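Local coordinates for peptidase S9 prolyl oligopeptidase catalytic domain-containing protein (Pyrococcus horikoshii, PDB 4HXF) that probably cleaves peptides as a serine protease of the prolyl oligopeptidase family, an acylaminoacyl peptidase that assembles into a self-compartmentalizing hexamer, at residues 140-146 with 545-550; 349-354 with 365-369; 474-480 with 530-536. One frame throughout, in Å; residues are numbered along the deposited sequence.

Contact 1: residues 140-146 with 545-550; sequences WFDNMGF and EDYRCP. With Y3A (N-[(benzyloxy)carbonyl]glycyl-N-[(2S,3R)-4-chloro-3-hydroxy-1-phenylbutan-2-yl]glycinamide), chain B.
This is an interdomain contact at the edge of the active site: a two-stranded antiparallel excursion from the beta-propeller, residues 140-146, lies against the loop 545-550 that follows strand 538-543 of the alpha/beta hydrolase domain. Strands 140-141 and 145-146 are joined by a tight turn with a classic beta bulge, Met144 and Gly145 facing Phe141; at phi/psi 103/-161 a CB on Gly145 would jam against the carbonyl O of Met144, so glycine suits. The backbones come nearest at Asp142 and Tyr547, 4.6 Å between CA atoms. There Tyr547 N donates to Asp142 OD1 at 3.2 Å, and the same carboxylate accepts from His578 N. Tyr547 (chi1 m) and Trp140 (chi1 p) offer flat rings that form an offset stack, the indole six-membered ring centroid 4.3 Å from the tyrosine centroid with planes at 14°, while Tyr547 CB makes a CH-pi contact over the five-membered ring. Pro550 CG lies 4.0 Å from Trp140 CZ2, and Phe146 completes an aromatic cluster. Trp140 also packs on Leu555, and Phe146 on Ile572, of a neighbouring subunit. Water 1 links Asn143 N to Glu545 O, 2.8 and 2.7 Å. Arg548, salt-bridged to Asp502, donates from NH2 to inhibitor Y3A O3 at 2.8 Å; Cys549 SG sits 3.8 Å from Y3A CD1. Asp546 OD1 accepts from Cys549 N at 2.8 Å, an Asx motif, while OD2 bonds His578. Asp546, His578 and Ser466 have the geometry of a Ser-His-Asp triad, consistent with Asp546 being the acid of a serine peptidase's catalytic triad.

Contact 2: residues 349-354 with 365-369; sequences FEPRHF and GWYIK. With HEZ (hexane-1,6-diol), chain O.
Phe349 opens the first segment in an extended conformation, its CB 3.3 Å from Ile368 CG2, both side chains packing on helix 398-405. Pro351, lacking an amide hydrogen, suits a position just ahead of the paired strand: its CA approaches Tyr367 O at 3.4 Å as a CA-H...O contact, and its CB lies 4.1 Å from both Trp366 CB and Ile368 CG1. From Arg352 the chain is a beta strand, antiparallel to 365-368, with the short axes 4.6 Å apart and their directions at 149°. Strands 352-358 and 361-368 form a hairpin at one edge of the mixed sheet of the alpha/beta hydrolase domain, Trp366 and Ile368 bonding on to strand 409-413. Arg352 and Tyr367 form a hydrogen-bonded pair, Arg352 N to Tyr367 O 2.8 Å and Tyr367 N to Arg352 O 2.9 Å. Water 2 joins Arg352 NH1 to Tyr367 OH, which also bonds Glu452. His353 faces Trp366 as a non-hydrogen-bonded pair, CA atoms 4.4 Å apart, on the opposite sheet face; its NE2 is held by Asp364. Phe354 pairs with Gly365 through two 2.8 Å bonds, Phe354 N to Gly365 O and Gly365 N to Phe354 O. Any side chain at Gly365 would collide with Phe354 CZ, so glycine suits the site. Hexane-1,6-diol, probably from the crystallisation liquor, accepts from Lys369 N (to O6, 2.9 Å) and Lys369 NZ (to O1, 2.9 Å); NZ also bonds Gln454 OE1. The chemistry implies a hairpin set by backbone bonds: the Phe354 ring (chi1 p) covers the glycine CA, 4.0 Å from its centroid, while Arg352 CB rests on the Tyr367 ring (chi1 p), 4.3 Å from its centroid.

Contact 3: residues 474-480 with 530-536; sequences WALTQSD and YAKNVKA
A salt bridge, Asp480 OD1 to Lys535 NZ, ties two exposed residues, Asp480 just beyond the helix and Lys535; its 2.3 Å is unusually short, and Asp480 was modelled in two conformers, so it need not mean exceptional strength. Lys535 NZ also donates to Asn533 O at 2.9 Å. Asn533 ND2 donates to Thr477 O at 2.9 Å, an amide suited to a carbonyl near the end of helix 467-478. Water 3 links Leu476 O to Lys535 N, 2.8 and 2.9 Å. The backbones are closest at Thr477 and Val534, CA atoms 5.0 Å apart; Thr477 CG2 packs 3.8 Å from Val534 CG2. Trp474 (chi1 t) and Tyr530 (chi1 m) form an offset edge-to-face pair, Trp474 six-membered ring to Tyr530 ring, centroids 5.3 Å apart, planes at 83°. Leu476 CD2 meets Ala536 CB at 4.2 Å. The helix directly follows Ser466, whose surroundings fit the nucleophile elbow of alpha/beta hydrolases. Ala475 and Gln478 touch helix 436-451, Ala531 and Val534 helix 552-563, and Leu476 strand 460-465.

Contact 1 spans nearly 400 residues and encloses the other two along the chain; contact 2 closes before contact 3 opens. Contact 1 joins propeller to hydrolase domain, whereas contacts 2 and 3 both belong to the architecture of the eight-stranded mixed sheet. Contact 2 forms its outermost hairpin, strands 352-358 and 361-368, and contact 3 lies on helix 467-478 and the approach to strand 538-543, whose following loop enters contact 1. Centre to centre, contact 2 lies about 34 Å from contact 1 and about 27 Å from contact 3, and contact 3 about 28 Å from contact 1; none touch. Contact 1 supplies Arg548 and Cys549 to the inhibitor pocket, while contacts 2 and 3 lie away from the annotated sites.

Contact 1: residues 140-146 with 545-550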
loop_
_atom_site.group_PDB
_atom_site.type_symbol
_atom_site.label_atom_id
_atom_site.label_comp_id
_atom_site.label_asym_id
_atom_site.label_seq_id
_atom_site.Cartn_x
_atom_site.Cartn_y
_atom_site.Cartn_z
ATOM N N TRP A 140 -25.290 4.501 -26.793
ATOM C CA TRP A 140 -25.364 4.014 -25.398
ATOM C C TRP A 140 -26.599 3.214 -25.138
ATOM O O TRP A 140 -27.535 3.178 -25.961
ATOM C CB TRP A 140 -25.219 5.244 -24.464
ATOM C CG TRP A 140 -26.324 6.314 -24.550
ATOM C CD1 TRP A 140 -27.479 6.288 -25.235
ATOM C CD2 TRP A 140 -26.220 7.594 -23.885
ATOM N NE1 TRP A 140 -28.172 7.522 -25.081
ATOM C CE2 TRP A 140 -27.432 8.350 -24.216
ATOM C CE3 TRP A 140 -25.260 8.174 -23.044
ATOM C CZ2 TRP A 140 -27.647 9.639 -23.695
ATOM C CZ3 TRP A 140 -25.468 9.450 -22.571
ATOM C CH2 TRP A 140 -26.650 10.142 -22.869
ATOM N N PHE A 141 -26.596 2.450 -24.065
ATOM C CA PHE A 141 -27.749 1.673 -23.689
ATOM C C PHE A 141 -27.852 1.610 -22.192
ATOM O O PHE A 141 -26.895 1.386 -21.507
ATOM C CB PHE A 141 -27.759 0.278 -24.316
ATOM C CG PHE A 141 -29.145 -0.308 -24.490
ATOM C CD1 PHE A 141 -29.817 -0.102 -25.643
ATOM C CD2 PHE A 141 -29.788 -1.067 -23.496
ATOM C CE1 PHE A 141 -31.101 -0.507 -25.845
ATOM C CE2 PHE A 141 -31.067 -1.539 -23.691
ATOM C CZ PHE A 141 -31.704 -1.311 -24.857
ATOM N N ASP A 142 -29.068 1.772 -21.705
ATOM C CA ASP A 142 -29.301 1.726 -20.255
ATOM C C ASP A 142 -28.771 0.457 -19.634
ATOM O O ASP A 142 -29.043 -0.631 -20.129
ATOM C CB ASP A 142 -30.828 1.857 -19.972
ATOM C CG ASP A 142 -31.103 2.065 -18.483
ATOM O OD1 ASP A 142 -30.703 3.130 -18.020
ATOM O OD2 ASP A 142 -31.508 1.052 -17.858
ATOM N N ASN A 143 -28.063 0.617 -18.529
ATOM C CA ASN A 143 -27.535 -0.517 -17.752
ATOM C C ASN A 143 -26.407 -1.267 -18.483
ATOM O O ASN A 143 -25.956 -2.320 -18.021
ATOM C CB ASN A 143 -28.581 -1.533 -17.353
ATOM C CG ASN A 143 -28.213 -2.231 -16.000
ATOM O OD1 ASN A 143 -27.548 -1.651 -15.140
ATOM N ND2 ASN A 143 -28.599 -3.460 -15.886
ATOM N N MET A 144 -25.893 -0.678 -19.549
ATOM C CA MET A 144 -24.783 -1.214 -20.329
ATOM C C MET A 144 -23.691 -0.207 -20.510
ATOM O O MET A 144 -22.555 -0.634 -20.646
ATOM C CB MET A 144 -25.238 -1.674 -21.699
ATOM C CG MET A 144 -26.185 -2.796 -21.634
ATOM S SD MET A 144 -26.781 -3.403 -23.161
ATOM C CE MET A 144 -27.763 -4.756 -22.445
ATOM N N GLY A 145 -23.987 1.102 -20.629
ATOM C CA GLY A 145 -23.047 2.170 -20.775
ATOM C C GLY A 145 -22.947 2.691 -22.229
ATOM O O GLY A 145 -23.828 2.396 -23.106
ATOM N N PHE A 146 -21.877 3.371 -22.537
ATOM C CA PHE A 146 -21.575 3.742 -23.941
ATOM C C PHE A 146 -21.150 2.480 -24.674
ATOM O O PHE A 146 -20.288 1.712 -24.187
ATOM C CB PHE A 146 -20.510 4.817 -24.081
ATOM C CG PHE A 146 -20.955 6.158 -23.646
ATOM C CD1 PHE A 146 -20.839 6.564 -22.311
ATOM C CD2 PHE A 146 -21.584 7.009 -24.543
ATOM C CE1 PHE A 146 -21.223 7.835 -21.894
ATOM C CE2 PHE A 146 -22.019 8.263 -24.125
ATOM C CZ PHE A 146 -21.788 8.711 -22.804
ATOM N N GLU A 545 -26.768 7.657 -14.901
ATOM C CA GLU A 545 -26.471 6.580 -15.847
ATOM C C GLU A 545 -27.752 6.077 -16.492
ATOM O O GLU A 545 -27.780 4.968 -17.070
ATOM C CB GLU A 545 -25.632 5.461 -15.178
ATOM C CG GLU A 545 -24.317 5.940 -14.615
ATOM C CD GLU A 545 -23.627 4.849 -13.776
ATOM O OE1 GLU A 545 -24.130 4.389 -12.743
ATOM O OE2 GLU A 545 -22.581 4.420 -14.249
ATOM N N ASP A 546 -28.847 6.827 -16.334
ATOM C CA ASP A 546 -30.109 6.473 -16.991
ATOM C C ASP A 546 -30.067 6.918 -18.477
ATOM O O ASP A 546 -30.060 8.133 -18.788
ATOM C CB ASP A 546 -31.327 7.119 -16.340
ATOM C CG ASP A 546 -32.630 6.648 -16.984
ATOM O OD1 ASP A 546 -32.624 6.043 -18.085
ATOM O OD2 ASP A 546 -33.691 6.746 -16.309
ATOM N N TYR A 547 -29.846 5.958 -19.367
ATOM C CA TYR A 547 -29.839 6.260 -20.812
ATOM C C TYR A 547 -31.167 5.994 -21.500
ATOM O O TYR A 547 -31.335 6.285 -22.707
ATOM C CB TYR A 547 -28.696 5.567 -21.510
ATOM C CG TYR A 547 -27.349 5.846 -20.790
ATOM C CD1 TYR A 547 -26.485 4.806 -20.496
ATOM C CD2 TYR A 547 -27.029 7.110 -20.372
ATOM C CE1 TYR A 547 -25.321 5.062 -19.809
ATOM C CE2 TYR A 547 -25.829 7.355 -19.657
ATOM C CZ TYR A 547 -24.995 6.300 -19.402
ATOM O OH TYR A 547 -23.804 6.482 -18.663
ATOM N N ARG A 548 -32.091 5.394 -20.774
ATOM C CA ARG A 548 -33.446 5.181 -21.239
ATOM C C ARG A 548 -34.281 6.445 -21.263
ATOM O O ARG A 548 -34.948 6.715 -22.224
ATOM C CB ARG A 548 -34.136 4.144 -20.348
ATOM C CG ARG A 548 -35.570 3.751 -20.716
ATOM C CD ARG A 548 -35.790 3.236 -22.177
ATOM N NE ARG A 548 -34.720 2.362 -22.554
ATOM C CZ ARG A 548 -34.594 1.105 -22.150
ATOM N NH1 ARG A 548 -33.460 0.423 -22.391
ATOM N NH2 ARG A 548 -35.638 0.521 -21.539
ATOM N N CYS A 549 -34.121 7.225 -20.177
ATOM C CA CYS A 549 -34.649 8.565 -20.040
ATOM C C CYS A 549 -33.460 9.404 -19.562
ATOM O O CYS A 549 -33.205 9.529 -18.338
ATOM C CB CYS A 549 -35.799 8.680 -19.073
ATOM S SG CYS A 549 -37.257 7.686 -19.579
ATOM N N PRO A 550 -32.779 10.006 -20.517
ATOM C CA PRO A 550 -31.613 10.767 -20.100
ATOM C C PRO A 550 -31.944 11.995 -19.267
ATOM O O PRO A 550 -33.069 12.415 -19.118
ATOM C CB PRO A 550 -30.926 11.149 -21.422
ATOM C CG PRO A 550 -31.415 10.129 -22.429
ATOM C CD PRO A 550 -32.816 9.832 -22.008
HETATM N N3 Y3A B . -39.416 -0.661 -21.844
HETATM C CA3 Y3A B . -40.044 0.640 -22.144
HETATM C C3 Y3A B . -39.250 1.665 -21.327
HETATM O O3 Y3A B . -38.130 1.546 -20.874
HETATM C C4 Y3A B . -39.756 3.530 -18.529
HETATM O O4 Y3A B . -41.123 3.386 -18.394
HETATM C CA4 Y3A B . -39.462 3.862 -19.981
HETATM N N4 Y3A B . -40.142 2.811 -20.782
HETATM C CB4 Y3A B . -40.161 5.136 -20.541
HETATM C CG4 Y3A B . -39.856 5.408 -21.977
HETATM C CD1 Y3A B . -38.584 5.712 -22.484
HETATM C CD2 Y3A B . -40.903 5.441 -22.888
HETATM C CE1 Y3A B . -38.343 5.985 -23.818
HETATM C CE2 Y3A B . -40.680 5.705 -24.231
HETATM C CZ4 Y3A B . -39.422 5.944 -24.690
HETATM C C15 Y3A B . -38.739 2.551 -17.833
HETATM O O HOH W 1 -26.457 2.684 -17.664
#

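Contact 2: residues 349-354 with 365-369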
loop_
_atom_site.group_PDB
_atom_site.type_symbol
_atom_site.label_atom_id
_atom_site.label_comp_id
_atom_site.label_asym_id
_atom_site.label_seq_id
_atom_site.Cartn_x
_atom_site.Cartn_y
_atom_site.Cartn_z
ATOM N N PHE A 349 -49.970 -4.496 4.079
ATOM C CA PHE A 349 -51.288 -3.983 3.653
ATOM C C PHE A 349 -51.663 -4.623 2.323
ATOM O O PHE A 349 -50.956 -4.452 1.333
ATOM C CB PHE A 349 -51.209 -2.477 3.503
ATOM C CG PHE A 349 -50.695 -1.738 4.730
ATOM C CD1 PHE A 349 -49.356 -1.695 5.030
ATOM C CD2 PHE A 349 -51.588 -1.132 5.606
ATOM C CE1 PHE A 349 -48.883 -1.087 6.151
ATOM C CE2 PHE A 349 -51.128 -0.486 6.703
ATOM C CZ PHE A 349 -49.787 -0.439 6.986
ATOM N N GLU A 350 -52.701 -5.449 2.322
ATOM C CA GLU A 350 -53.168 -6.124 1.102
ATOM C C GLU A 350 -53.973 -5.113 0.312
ATOM O O GLU A 350 -54.864 -4.512 0.905
ATOM C CB GLU A 350 -54.153 -7.243 1.466
ATOM C CG GLU A 350 -53.531 -8.498 2.047
ATOM C CD GLU A 350 -52.459 -9.122 1.196
ATOM O OE1 GLU A 350 -52.473 -9.016 -0.076
ATOM O OE2 GLU A 350 -51.573 -9.731 1.859
ATOM N N PRO A 351 -53.720 -4.948 -0.978
ATOM C CA PRO A 351 -54.481 -4.028 -1.808
ATOM C C PRO A 351 -55.899 -4.580 -1.998
ATOM O O PRO A 351 -56.153 -5.823 -1.941
ATOM C CB PRO A 351 -53.689 -3.969 -3.092
ATOM C CG PRO A 351 -52.785 -5.105 -3.100
ATOM C CD PRO A 351 -52.545 -5.500 -1.683
ATOM N N ARG A 352 -56.829 -3.673 -2.110
ATOM C CA ARG A 352 -58.224 -3.966 -2.477
ATOM C C ARG A 352 -58.440 -3.659 -3.955
ATOM O O ARG A 352 -58.283 -2.472 -4.361
ATOM C CB ARG A 352 -59.188 -3.140 -1.633
ATOM C CG ARG A 352 -60.655 -3.332 -2.105
ATOM C CD ARG A 352 -61.705 -2.892 -1.142
ATOM N NE ARG A 352 -61.840 -3.841 -0.033
ATOM C CZ ARG A 352 -62.710 -3.697 0.973
ATOM N NH1 ARG A 352 -63.542 -2.646 1.036
ATOM N NH2 ARG A 352 -62.714 -4.574 1.953
ATOM N N HIS A 353 -58.864 -4.662 -4.748
ATOM C CA HIS A 353 -59.108 -4.504 -6.143
ATOM C C HIS A 353 -60.478 -3.827 -6.318
ATOM O O HIS A 353 -61.439 -4.126 -5.562
ATOM C CB HIS A 353 -59.107 -5.871 -6.807
ATOM C CG HIS A 353 -59.548 -5.861 -8.225
ATOM N ND1 HIS A 353 -60.729 -6.400 -8.618
ATOM C CD2 HIS A 353 -58.990 -5.283 -9.325
ATOM C CE1 HIS A 353 -60.879 -6.186 -9.965
ATOM N NE2 HIS A 353 -59.789 -5.539 -10.402
ATOM N N PHE A 354 -60.589 -2.967 -7.304
ATOM C CA PHE A 354 -61.882 -2.393 -7.740
ATOM C C PHE A 354 -61.917 -2.213 -9.224
ATOM O O PHE A 354 -60.905 -2.028 -9.876
ATOM C CB PHE A 354 -62.239 -1.058 -7.070
ATOM C CG PHE A 354 -61.325 0.096 -7.406
ATOM C CD1 PHE A 354 -61.729 1.150 -8.293
ATOM C CD2 PHE A 354 -60.055 0.252 -6.782
ATOM C CE1 PHE A 354 -60.867 2.216 -8.608
ATOM C CE2 PHE A 354 -59.248 1.348 -7.085
ATOM C CZ PHE A 354 -59.648 2.357 -7.987
ATOM N N GLY A 365 -58.410 -1.169 -10.936
ATOM C CA GLY A 365 -57.665 -0.318 -9.990
ATOM C C GLY A 365 -57.503 -1.114 -8.708
ATOM O O GLY A 365 -58.123 -2.166 -8.444
ATOM N N TRP A 366 -56.551 -0.649 -7.929
ATOM C CA TRP A 366 -56.347 -1.087 -6.545
ATOM C C TRP A 366 -56.096 0.061 -5.570
ATOM O O TRP A 366 -55.593 1.110 -5.977
ATOM C CB TRP A 366 -55.155 -2.061 -6.393
ATOM C CG TRP A 366 -55.252 -3.341 -7.205
ATOM C CD1 TRP A 366 -55.643 -4.568 -6.763
ATOM C CD2 TRP A 366 -54.967 -3.524 -8.627
ATOM N NE1 TRP A 366 -55.697 -5.502 -7.792
ATOM C CE2 TRP A 366 -55.259 -4.923 -8.933
ATOM C CE3 TRP A 366 -54.551 -2.687 -9.659
ATOM C CZ2 TRP A 366 -55.113 -5.419 -10.170
ATOM C CZ3 TRP A 366 -54.403 -3.231 -10.948
ATOM C CH2 TRP A 366 -54.649 -4.535 -11.174
ATOM N N TYR A 367 -56.432 -0.178 -4.297
ATOM C CA TYR A 367 -55.985 0.764 -3.292
ATOM C C TYR A 367 -55.685 0.128 -1.996
ATOM O O TYR A 367 -56.112 -0.990 -1.736
ATOM C CB TYR A 367 -57.064 1.834 -3.108
ATOM C CG TYR A 367 -58.312 1.418 -2.416
ATOM C CD1 TYR A 367 -59.442 1.011 -3.171
ATOM C CD2 TYR A 367 -58.476 1.539 -1.049
ATOM C CE1 TYR A 367 -60.602 0.672 -2.573
ATOM C CE2 TYR A 367 -59.693 1.210 -0.485
ATOM C CZ TYR A 367 -60.741 0.803 -1.261
ATOM O OH TYR A 367 -61.968 0.541 -0.647
ATOM N N ILE A 368 -54.838 0.812 -1.226
ATOM C CA ILE A 368 -54.512 0.396 0.129
ATOM C C ILE A 368 -54.971 1.468 1.073
ATOM O O ILE A 368 -54.713 2.647 0.889
ATOM C CB ILE A 368 -52.998 0.186 0.336
ATOM C CG1 ILE A 368 -52.451 -0.964 -0.522
ATOM C CG2 ILE A 368 -52.677 -0.005 1.811
ATOM C CD1 ILE A 368 -50.945 -0.968 -0.740
ATOM N N LYS A 369 -55.676 1.029 2.103
ATOM C CA LYS A 369 -56.222 1.922 3.161
ATOM C C LYS A 369 -55.326 1.817 4.425
ATOM O O LYS A 369 -54.975 0.700 4.880
ATOM C CB LYS A 369 -57.665 1.569 3.503
ATOM C CG LYS A 369 -58.217 2.505 4.557
ATOM C CD LYS A 369 -59.609 2.020 4.939
ATOM C CE LYS A 369 -60.367 3.015 5.807
ATOM N NZ LYS A 369 -61.807 2.646 6.209
HETATM O O1 HEZ O . -63.090 1.361 3.956
HETATM C C1 HEZ O . -63.041 -0.073 4.253
HETATM C C2 HEZ O . -62.300 -1.016 3.284
HETATM C C3 HEZ O . -60.765 -0.957 3.256
HETATM C C4 HEZ O . -60.114 -1.914 2.285
HETATM C C5 HEZ O . -58.712 -2.312 2.705
HETATM C C6 HEZ O . -57.577 -1.892 1.746
HETATM O O6 HEZ O . -56.314 -1.800 2.497
HETATM O O HOH W 2 -64.169 -0.770 -1.541
#

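Contact 3: residues 474-480 with 530-536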
loop_
_atom_site.group_PDB
_atom_site.type_symbol
_atom_site.label_atom_id
_atom_site.label_comp_id
_atom_site.label_asym_id
_atom_site.label_seq_id
_atom_site.Cartn_x
_atom_site.Cartn_y
_atom_site.Cartn_z
ATOM N N TRP A 474 -47.076 15.376 -16.439
ATOM C CA TRP A 474 -48.240 15.717 -17.239
ATOM C C TRP A 474 -49.392 16.089 -16.393
ATOM O O TRP A 474 -50.033 17.132 -16.553
ATOM C CB TRP A 474 -48.567 14.523 -18.099
ATOM C CG TRP A 474 -49.666 14.787 -19.121
ATOM C CD1 TRP A 474 -50.866 14.162 -19.135
ATOM C CD2 TRP A 474 -49.605 15.580 -20.369
ATOM N NE1 TRP A 474 -51.623 14.565 -20.187
ATOM C CE2 TRP A 474 -50.903 15.440 -20.992
ATOM C CE3 TRP A 474 -48.678 16.437 -20.953
ATOM C CZ2 TRP A 474 -51.181 15.984 -22.198
ATOM C CZ3 TRP A 474 -48.988 17.057 -22.139
ATOM C CH2 TRP A 474 -50.205 16.868 -22.772
ATOM N N ALA A 475 -49.653 15.295 -15.365
ATOM C CA ALA A 475 -50.758 15.511 -14.450
ATOM C C ALA A 475 -50.673 16.894 -13.771
ATOM O O ALA A 475 -51.684 17.632 -13.638
ATOM C CB ALA A 475 -50.739 14.444 -13.358
ATOM N N LEU A 476 -49.445 17.284 -13.426
ATOM C CA LEU A 476 -49.311 18.579 -12.721
ATOM C C LEU A 476 -49.480 19.730 -13.690
ATOM O O LEU A 476 -49.831 20.852 -13.308
ATOM C CB LEU A 476 -47.951 18.701 -12.039
ATOM C CG LEU A 476 -47.914 18.221 -10.592
ATOM C CD1 LEU A 476 -48.634 16.963 -10.218
ATOM C CD2 LEU A 476 -46.483 18.427 -9.990
ATOM N N THR A 477 -49.296 19.460 -14.975
ATOM C CA THR A 477 -49.533 20.478 -15.990
ATOM C C THR A 477 -50.959 20.509 -16.522
ATOM O O THR A 477 -51.410 21.492 -17.102
ATOM C CB THR A 477 -48.639 20.368 -17.247
ATOM O OG1 THR A 477 -48.973 19.215 -18.009
ATOM C CG2 THR A 477 -47.125 20.448 -16.967
ATOM N N GLN A 478 -51.760 19.422 -16.288
ATOM C CA GLN A 478 -53.065 19.335 -16.921
ATOM C C GLN A 478 -54.218 19.299 -15.919
ATOM O O GLN A 478 -55.371 19.380 -16.339
ATOM C CB GLN A 478 -53.131 18.057 -17.732
ATOM C CG GLN A 478 -52.106 17.953 -18.873
ATOM C CD GLN A 478 -52.224 19.081 -19.859
ATOM O OE1 GLN A 478 -53.341 19.497 -20.236
ATOM N NE2 GLN A 478 -51.041 19.563 -20.355
ATOM N N SER A 479 -53.949 19.183 -14.634
ATOM C CA SER A 479 -55.003 19.062 -13.662
ATOM C C SER A 479 -54.630 19.903 -12.465
ATOM O O SER A 479 -53.433 20.127 -12.198
ATOM C CB SER A 479 -55.062 17.630 -13.215
ATOM O OG SER A 479 -55.968 17.300 -12.157
ATOM N N ASP A 480 -55.633 20.353 -11.772
ATOM C CA ASP A 480 -55.424 21.039 -10.528
ATOM C C ASP A 480 -55.756 20.125 -9.337
ATOM O O ASP A 480 -55.804 20.580 -8.193
ATOM C CB ASP A 480 -56.276 22.344 -10.472
ATOM C CG ASP A 480 -55.920 23.360 -11.572
ATOM O OD1 ASP A 480 -54.734 23.507 -11.924
ATOM O OD2 ASP A 480 -56.873 24.042 -12.061
ATOM N N TYR A 530 -46.070 22.940 -21.206
ATOM C CA TYR A 530 -47.158 23.365 -20.327
ATOM C C TYR A 530 -46.727 23.654 -18.941
ATOM O O TYR A 530 -47.531 23.736 -18.003
ATOM C CB TYR A 530 -48.199 22.200 -20.276
ATOM C CG TYR A 530 -48.753 21.805 -21.664
ATOM C CD1 TYR A 530 -48.164 20.778 -22.401
ATOM C CD2 TYR A 530 -49.973 22.253 -22.105
ATOM C CE1 TYR A 530 -48.677 20.366 -23.597
ATOM C CE2 TYR A 530 -50.544 21.764 -23.315
ATOM C CZ TYR A 530 -49.862 20.798 -24.029
ATOM O OH TYR A 530 -50.366 20.477 -25.280
ATOM N N ALA A 531 -45.400 23.817 -18.772
ATOM C CA ALA A 531 -44.814 24.152 -17.441
ATOM C C ALA A 531 -45.487 25.313 -16.730
ATOM O O ALA A 531 -45.564 25.275 -15.513
ATOM C CB ALA A 531 -43.333 24.437 -17.683
ATOM N N LYS A 532 -45.930 26.331 -17.457
ATOM C CA LYS A 532 -46.579 27.487 -16.809
ATOM C C LYS A 532 -47.804 27.106 -15.961
ATOM O O LYS A 532 -48.181 27.807 -15.064
ATOM C CB LYS A 532 -46.857 28.617 -17.814
ATOM C CG LYS A 532 -47.948 28.252 -18.770
ATOM C CD LYS A 532 -48.333 29.358 -19.784
ATOM C CE LYS A 532 -48.994 28.701 -21.038
ATOM N N ASN A 533 -48.401 25.979 -16.284
ATOM C CA ASN A 533 -49.610 25.547 -15.612
ATOM C C ASN A 533 -49.402 24.963 -14.231
ATOM O O ASN A 533 -50.420 24.728 -13.485
ATOM C CB ASN A 533 -50.325 24.460 -16.436
ATOM C CG ASN A 533 -50.869 24.941 -17.770
ATOM O OD1 ASN A 533 -50.944 26.140 -18.067
ATOM N ND2 ASN A 533 -51.309 23.989 -18.600
ATOM N N VAL A 534 -48.182 24.571 -13.932
ATOM C CA VAL A 534 -47.891 23.828 -12.678
ATOM C C VAL A 534 -48.146 24.711 -11.457
ATOM O O VAL A 534 -47.709 25.912 -11.417
ATOM C CB VAL A 534 -46.494 23.265 -12.640
ATOM C CG1 VAL A 534 -46.143 22.592 -11.277
ATOM C CG2 VAL A 534 -46.276 22.328 -13.819
ATOM N N LYS A 535 -48.852 24.166 -10.481
ATOM C CA LYS A 535 -49.130 24.887 -9.249
ATOM C C LYS A 535 -48.683 24.098 -8.015
ATOM O O LYS A 535 -48.661 24.654 -6.935
ATOM C CB LYS A 535 -50.638 25.145 -9.126
ATOM C CG LYS A 535 -51.246 25.990 -10.198
ATOM C CD LYS A 535 -52.770 26.096 -10.048
ATOM C CE LYS A 535 -53.478 26.167 -11.396
ATOM N NZ LYS A 535 -53.119 25.090 -12.410
ATOM N N ALA A 536 -48.422 22.807 -8.138
ATOM C CA ALA A 536 -48.085 21.971 -6.994
ATOM C C ALA A 536 -46.604 21.787 -6.870
ATOM O O ALA A 536 -45.931 21.629 -7.888
ATOM C CB ALA A 536 -48.729 20.561 -7.180
HETATM O O HOH W 3 -49.847 21.491 -10.577
HETATM O O HOH W 4 -52.422 22.719 -12.844
#